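Local structure of putative methyltransferase from antibiotic biosynthesis pathway (Anabaena variabilis ATCC 29413, 3EGE) at residues I27-L32 and F254-L259; E79-Y84 and L88-K93. The protein probably transfers a methyl group from S-adenosylmethionine to an unidentified substrate, perhaps in antibiotic biosynthesis. All blocks are in the same frame, centred on the assembly; numbering follows the deposited sequence.

How the contacts relate
From the N terminus, the chain first forms helix 20-30, whose last turn, with the two residues after it, forms segment 27-32 of contact 1. It then runs through the strands of the Rossmann-type sheet and through the later helices before strand 252-258 returns, more than 220 residues on, to close this long loop against the same helix end. Contact 2 falls wholly within that span and does not cross it: residues 79-84 and 88-93 are separated by three residues. Contact 1 ties the N-terminal helix to the antiparallel part of the sheet, while contact 2 folds a loop back on the outermost strand of the parallel part. Their centres are about 21 Å apart.

Contact 1: residues I27-L32 and F254-L259; sequences INLLNL and FIYTTL
Leu-29, on the last turn of helix 20-30, reaches two aromatic residues of strand 252-258 with its forked tip. Its CB points at the strand; chi1 of -70° sets CG anti to the carbonyl carbon, and chi2 of 175° then spreads the two methyls toward the strand. Leu-29 CD1 meets Phe-254 obliquely, at CB and the start of the ring, 3.5 Å from Phe-254 CG. Leu-29 CD2 sits over the middle of one face of the Tyr-256 ring, 3.7 Å from the centroid and only 4° off the normal, a CH-pi contact with all six ring carbons nearly equidistant. Phe-254 and Tyr-256, two positions apart, both project toward the helix; Ile-255 between them turns away, against helix 158-169. A branched leucine suits this place because its methyls can serve different rings, and tyrosine because it offers a broad face. The arrangement packs the first helix on the antiparallel part of the mixed sheet in a Rossmann-like methyltransferase fold; Leu-29 also touches Val-127 of strand 126-131, and its carbonyl O is hydrogen-bonded to Thr-125 OG1. No polar pair joins the two segments, so dispersion probably dominates, with a small electrostatic share from the CH-pi contact.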
loop_
_atom_site.group_PDB
_atom_site.type_symbol
_atom_site.label_atom_id
_atom_site.label_comp_id
_atom_site.label_asym_id
_atom_site.label_seq_id
_atom_site.Cartn_x
_atom_site.Cartn_y
_atom_site.Cartn_z
ATOM N N ILE A 27 -3.122 11.889 5.965
ATOM C CA ILE A 27 -3.331 12.967 6.932
ATOM C C ILE A 27 -4.703 13.626 6.754
ATOM O O ILE A 27 -5.388 13.879 7.749
ATOM C CB ILE A 27 -2.179 14.037 6.880
ATOM C CG1 ILE A 27 -0.869 13.448 7.425
ATOM C CG2 ILE A 27 -2.520 15.316 7.690
ATOM C CD1 ILE A 27 -0.836 13.152 8.932
ATOM N N ASN A 28 -5.105 13.880 5.501
ATOM C CA ASN A 28 -6.404 14.519 5.220
ATOM C C ASN A 28 -7.591 13.629 5.608
ATOM O O ASN A 28 -8.542 14.110 6.235
ATOM C CB ASN A 28 -6.472 15.043 3.778
ATOM C CG ASN A 28 -5.464 16.186 3.520
ATOM O OD1 ASN A 28 -5.222 17.042 4.383
ATOM N ND2 ASN A 28 -4.881 16.197 2.326
ATOM N N LEU A 29 -7.502 12.336 5.291
ATOM C CA LEU A 29 -8.545 11.375 5.691
ATOM C C LEU A 29 -8.647 11.157 7.221
ATOM O O LEU A 29 -9.734 10.889 7.741
ATOM C CB LEU A 29 -8.359 10.029 4.972
ATOM C CG LEU A 29 -8.659 10.053 3.466
ATOM C CD1 LEU A 29 -8.328 8.707 2.831
ATOM C CD2 LEU A 29 -10.134 10.472 3.182
ATOM N N LEU A 30 -7.513 11.254 7.916
ATOM C CA LEU A 30 -7.457 11.090 9.372
ATOM C C LEU A 30 -8.087 12.270 10.067
ATOM O O LEU A 30 -8.783 12.094 11.072
ATOM C CB LEU A 30 -6.013 10.912 9.871
ATOM C CG LEU A 30 -5.340 9.555 9.655
ATOM C CD1 LEU A 30 -3.870 9.678 10.025
ATOM C CD2 LEU A 30 -6.009 8.407 10.452
ATOM N N ASN A 31 -7.790 13.466 9.559
ATOM C CA ASN A 31 -8.328 14.709 10.076
ATOM C C ASN A 31 -8.218 14.804 11.620
ATOM O O ASN A 31 -9.193 15.038 12.328
ATOM C CB ASN A 31 -9.768 14.879 9.577
ATOM C CG ASN A 31 -10.344 16.225 9.950
ATOM O OD1 ASN A 31 -9.665 17.245 9.848
ATOM N ND2 ASN A 31 -11.569 16.226 10.448
ATOM N N LEU A 32 -7.009 14.552 12.107
ATOM C CA LEU A 32 -6.701 14.547 13.526
ATOM C C LEU A 32 -5.865 15.759 13.894
ATOM O O LEU A 32 -5.079 16.220 13.079
ATOM C CB LEU A 32 -5.924 13.281 13.897
ATOM C CG LEU A 32 -6.722 11.983 13.979
ATOM C CD1 LEU A 32 -5.756 10.801 14.112
ATOM C CD2 LEU A 32 -7.742 11.992 15.138
ATOM N N PHE A 254 -8.575 4.401 -1.435
ATOM C CA PHE A 254 -8.668 4.640 0.006
ATOM C C PHE A 254 -10.074 4.209 0.415
ATOM O O PHE A 254 -11.047 4.665 -0.189
ATOM C CB PHE A 254 -8.451 6.102 0.399
ATOM C CG PHE A 254 -7.018 6.519 0.406
ATOM C CD1 PHE A 254 -6.186 6.134 1.444
ATOM C CD2 PHE A 254 -6.492 7.319 -0.618
ATOM C CE1 PHE A 254 -4.829 6.538 1.478
ATOM C CE2 PHE A 254 -5.124 7.714 -0.609
ATOM C CZ PHE A 254 -4.299 7.328 0.448
ATOM N N ILE A 255 -10.157 3.263 1.354
ATOM C CA ILE A 255 -11.406 2.882 2.020
ATOM C C ILE A 255 -11.271 3.545 3.404
ATOM O O ILE A 255 -10.224 3.407 4.059
ATOM C CB ILE A 255 -11.572 1.368 2.274
ATOM C CG1 ILE A 255 -11.741 0.563 1.003
ATOM C CG2 ILE A 255 -12.837 1.103 3.070
ATOM C CD1 ILE A 255 -11.854 -0.934 1.359
ATOM N N TYR A 256 -12.328 4.241 3.833
ATOM C CA TYR A 256 -12.324 4.941 5.104
ATOM C C TYR A 256 -13.702 5.126 5.722
ATOM O O TYR A 256 -14.705 5.265 5.015
ATOM C CB TYR A 256 -11.638 6.313 4.967
ATOM C CG TYR A 256 -12.301 7.221 3.960
ATOM C CD1 TYR A 256 -11.991 7.125 2.601
ATOM C CD2 TYR A 256 -13.248 8.184 4.356
ATOM C CE1 TYR A 256 -12.600 7.959 1.649
ATOM C CE2 TYR A 256 -13.868 9.027 3.401
ATOM C CZ TYR A 256 -13.538 8.902 2.050
ATOM O OH TYR A 256 -14.142 9.696 1.092
ATOM N N THR A 257 -13.717 5.130 7.055
ATOM C CA THR A 257 -14.920 5.381 7.824
ATOM C C THR A 257 -15.242 6.882 7.878
ATOM O O THR A 257 -14.361 7.748 7.781
ATOM C CB THR A 257 -14.821 4.856 9.251
ATOM O OG1 THR A 257 -13.599 5.321 9.829
ATOM C CG2 THR A 257 -14.855 3.342 9.270
ATOM N N THR A 258 -16.542 7.143 7.977
ATOM C CA THR A 258 -17.124 8.478 8.138
ATOM C C THR A 258 -18.201 8.360 9.222
ATOM O O THR A 258 -18.565 7.247 9.621
ATOM C CB THR A 258 -17.782 9.015 6.818
ATOM O OG1 THR A 258 -18.718 8.058 6.313
ATOM C CG2 THR A 258 -16.740 9.293 5.737
ATOM N N LEU A 259 -18.689 9.511 9.686
ATOM C CA LEU A 259 -19.784 9.648 10.694
ATOM C C LEU A 259 -20.817 8.498 10.727
ATOM O O LEU A 259 -21.306 8.051 9.677
ATOM C CB LEU A 259 -20.546 10.966 10.441
ATOM C CG LEU A 259 -19.836 12.325 10.579
ATOM C CD1 LEU A 259 -20.705 13.444 9.941
ATOM C CD2 LEU A 259 -19.477 12.618 12.054
#

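Contact 2: residues E79-Y84 and L88-K93; sequences EWFTGY and LALPDK
Phe-81 and Leu-90 make the main apolar contact between the end of strand 78-81 and the loop that follows. It is a CH-pi interaction: CD2 of Leu-90 lies over one face of the Phe-81 ring, 3.8 Å from the centroid and 15° off the normal. The methyl is displaced toward the rim, its closest approach being 3.7 Å from Leu-90 CD2 to Phe-81 CZ. Leu-90 does not aim its CB at the strand; with CG anti to the carbonyl carbon (chi1 -56°), the branch bends round to bring CD2 over the ring. Phenylalanine offers a broad flat surface at the sheet edge, and leucine a compact methyl to set upon it.

The second kind of contact joins a side chain to the backbone. Leu-88 CD2 approaches the carbonyl O of Tyr-84 to 3.8 Å, a van der Waals touch, whereas the side chain of Tyr-84 starts away from the loop and touches Pro-64. Leucine suits position 88 because its buried, apolar branch fits against Val-62 of strand 58-62 and Ile-120.

Leu-90, also buried, rests on Ile-120 too. Arg-119 of helix 110-120 donates to the carbonyl of Leu-90 and forms a salt bridge with Asp-92. Within the Rossmann-like methyltransferase domain, the loop is thereby held between edge strand 78-81 and helix 110-120.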
loop_
_atom_site.group_PDB
_atom_site.type_symbol
_atom_site.label_atom_id
_atom_site.label_comp_id
_atom_site.label_asym_id
_atom_site.label_seq_id
_atom_site.Cartn_x
_atom_site.Cartn_y
_atom_site.Cartn_z
ATOM N N GLU A 79 6.081 3.697 18.386
ATOM C CA GLU A 79 6.244 2.517 19.256
ATOM C C GLU A 79 6.045 1.268 18.404
ATOM O O GLU A 79 5.030 1.134 17.753
ATOM C CB GLU A 79 5.285 2.518 20.455
ATOM C CG GLU A 79 5.437 3.738 21.413
ATOM C CD GLU A 79 6.813 3.906 22.048
ATOM O OE1 GLU A 79 7.681 3.009 21.977
ATOM O OE2 GLU A 79 7.048 4.976 22.634
ATOM N N TRP A 80 7.010 0.352 18.444
ATOM C CA TRP A 80 6.971 -0.855 17.623
ATOM C C TRP A 80 6.475 -2.100 18.381
ATOM O O TRP A 80 7.006 -2.467 19.462
ATOM C CB TRP A 80 8.350 -1.137 17.013
ATOM C CG TRP A 80 8.203 -1.921 15.781
ATOM C CD1 TRP A 80 8.052 -3.292 15.664
ATOM C CD2 TRP A 80 8.080 -1.389 14.462
ATOM N NE1 TRP A 80 7.915 -3.636 14.341
ATOM C CE2 TRP A 80 7.906 -2.495 13.578
ATOM C CE3 TRP A 80 8.135 -0.089 13.933
ATOM C CZ2 TRP A 80 7.771 -2.337 12.187
ATOM C CZ3 TRP A 80 7.988 0.075 12.535
ATOM C CH2 TRP A 80 7.813 -1.049 11.683
ATOM N N PHE A 81 5.466 -2.736 17.790
ATOM C CA PHE A 81 4.861 -3.974 18.280
ATOM C C PHE A 81 4.941 -5.066 17.194
ATOM O O PHE A 81 4.509 -4.834 16.049
ATOM C CB PHE A 81 3.387 -3.740 18.621
ATOM C CG PHE A 81 3.172 -2.716 19.689
ATOM C CD1 PHE A 81 3.099 -1.361 19.366
ATOM C CD2 PHE A 81 3.067 -3.096 21.026
ATOM C CE1 PHE A 81 2.903 -0.375 20.377
ATOM C CE2 PHE A 81 2.884 -2.126 22.044
ATOM C CZ PHE A 81 2.795 -0.767 21.709
ATOM N N THR A 82 5.507 -6.220 17.555
ATOM C CA THR A 82 5.543 -7.386 16.670
ATOM C C THR A 82 4.318 -8.248 16.985
ATOM O O THR A 82 4.150 -8.724 18.090
ATOM C CB THR A 82 6.866 -8.221 16.760
ATOM O OG1 THR A 82 7.982 -7.373 16.448
ATOM C CG2 THR A 82 6.831 -9.385 15.747
ATOM N N GLY A 83 3.466 -8.434 15.989
ATOM C CA GLY A 83 2.245 -9.212 16.160
ATOM C C GLY A 83 1.425 -9.173 14.895
ATOM O O GLY A 83 1.759 -8.437 13.970
ATOM N N TYR A 84 0.359 -9.969 14.874
ATOM C CA TYR A 84 -0.531 -10.078 13.735
ATOM C C TYR A 84 -1.742 -9.167 13.891
ATOM O O TYR A 84 -2.191 -8.880 14.999
ATOM C CB TYR A 84 -0.999 -11.517 13.564
ATOM C CG TYR A 84 0.099 -12.527 13.305
ATOM C CD1 TYR A 84 0.744 -12.578 12.066
ATOM C CD2 TYR A 84 0.451 -13.473 14.279
ATOM C CE1 TYR A 84 1.746 -13.520 11.799
ATOM C CE2 TYR A 84 1.462 -14.443 14.037
ATOM C CZ TYR A 84 2.097 -14.455 12.788
ATOM O OH TYR A 84 3.076 -15.391 12.542
ATOM N N LEU A 88 -4.241 -7.792 18.235
ATOM C CA LEU A 88 -3.450 -6.643 18.626
ATOM C C LEU A 88 -3.311 -6.623 20.151
ATOM O O LEU A 88 -4.293 -6.823 20.859
ATOM C CB LEU A 88 -4.092 -5.353 18.123
ATOM C CG LEU A 88 -4.360 -5.242 16.607
ATOM C CD1 LEU A 88 -5.197 -3.959 16.278
ATOM C CD2 LEU A 88 -3.081 -5.269 15.777
ATOM N N ALA A 89 -2.085 -6.383 20.644
ATOM C CA ALA A 89 -1.801 -6.259 22.089
ATOM C C ALA A 89 -2.233 -4.892 22.678
ATOM O O ALA A 89 -2.215 -4.704 23.882
ATOM C CB ALA A 89 -0.346 -6.482 22.358
ATOM N N LEU A 90 -2.686 -3.979 21.836
ATOM C CA LEU A 90 -3.062 -2.639 22.218
ATOM C C LEU A 90 -4.390 -2.666 22.970
ATOM O O LEU A 90 -5.274 -3.409 22.574
ATOM C CB LEU A 90 -3.202 -1.772 20.953
ATOM C CG LEU A 90 -1.986 -1.700 20.016
ATOM C CD1 LEU A 90 -2.348 -0.875 18.769
ATOM C CD2 LEU A 90 -0.760 -1.158 20.771
ATOM N N PRO A 91 -4.532 -1.876 24.055
ATOM C CA PRO A 91 -5.812 -1.892 24.759
ATOM C C PRO A 91 -7.003 -1.335 23.971
ATOM O O PRO A 91 -6.840 -0.737 22.909
ATOM C CB PRO A 91 -5.554 -0.999 25.996
ATOM C CG PRO A 91 -4.083 -0.907 26.110
ATOM C CD PRO A 91 -3.576 -0.972 24.718
ATOM N N ASP A 92 -8.189 -1.573 24.520
ATOM C CA ASP A 92 -9.441 -1.034 23.990
ATOM C C ASP A 92 -9.338 0.487 24.060
ATOM O O ASP A 92 -8.817 1.030 25.054
ATOM C CB ASP A 92 -10.634 -1.411 24.895
ATOM C CG ASP A 92 -11.036 -2.872 24.843
ATOM O OD1 ASP A 92 -10.550 -3.657 24.038
ATOM O OD2 ASP A 92 -11.920 -3.228 25.627
ATOM N N LYS A 93 -9.802 1.166 23.021
ATOM C CA LYS A 93 -9.889 2.638 23.033
ATOM C C LYS A 93 -8.561 3.337 23.427
ATOM O O LYS A 93 -8.541 4.222 24.256
ATOM C CB LYS A 93 -11.075 3.063 23.952
ATOM C CG LYS A 93 -12.426 2.320 23.692
ATOM C CD LYS A 93 -12.836 2.443 22.230
ATOM C CE LYS A 93 -14.050 1.670 21.774
ATOM N NZ LYS A 93 -13.995 1.579 20.227
#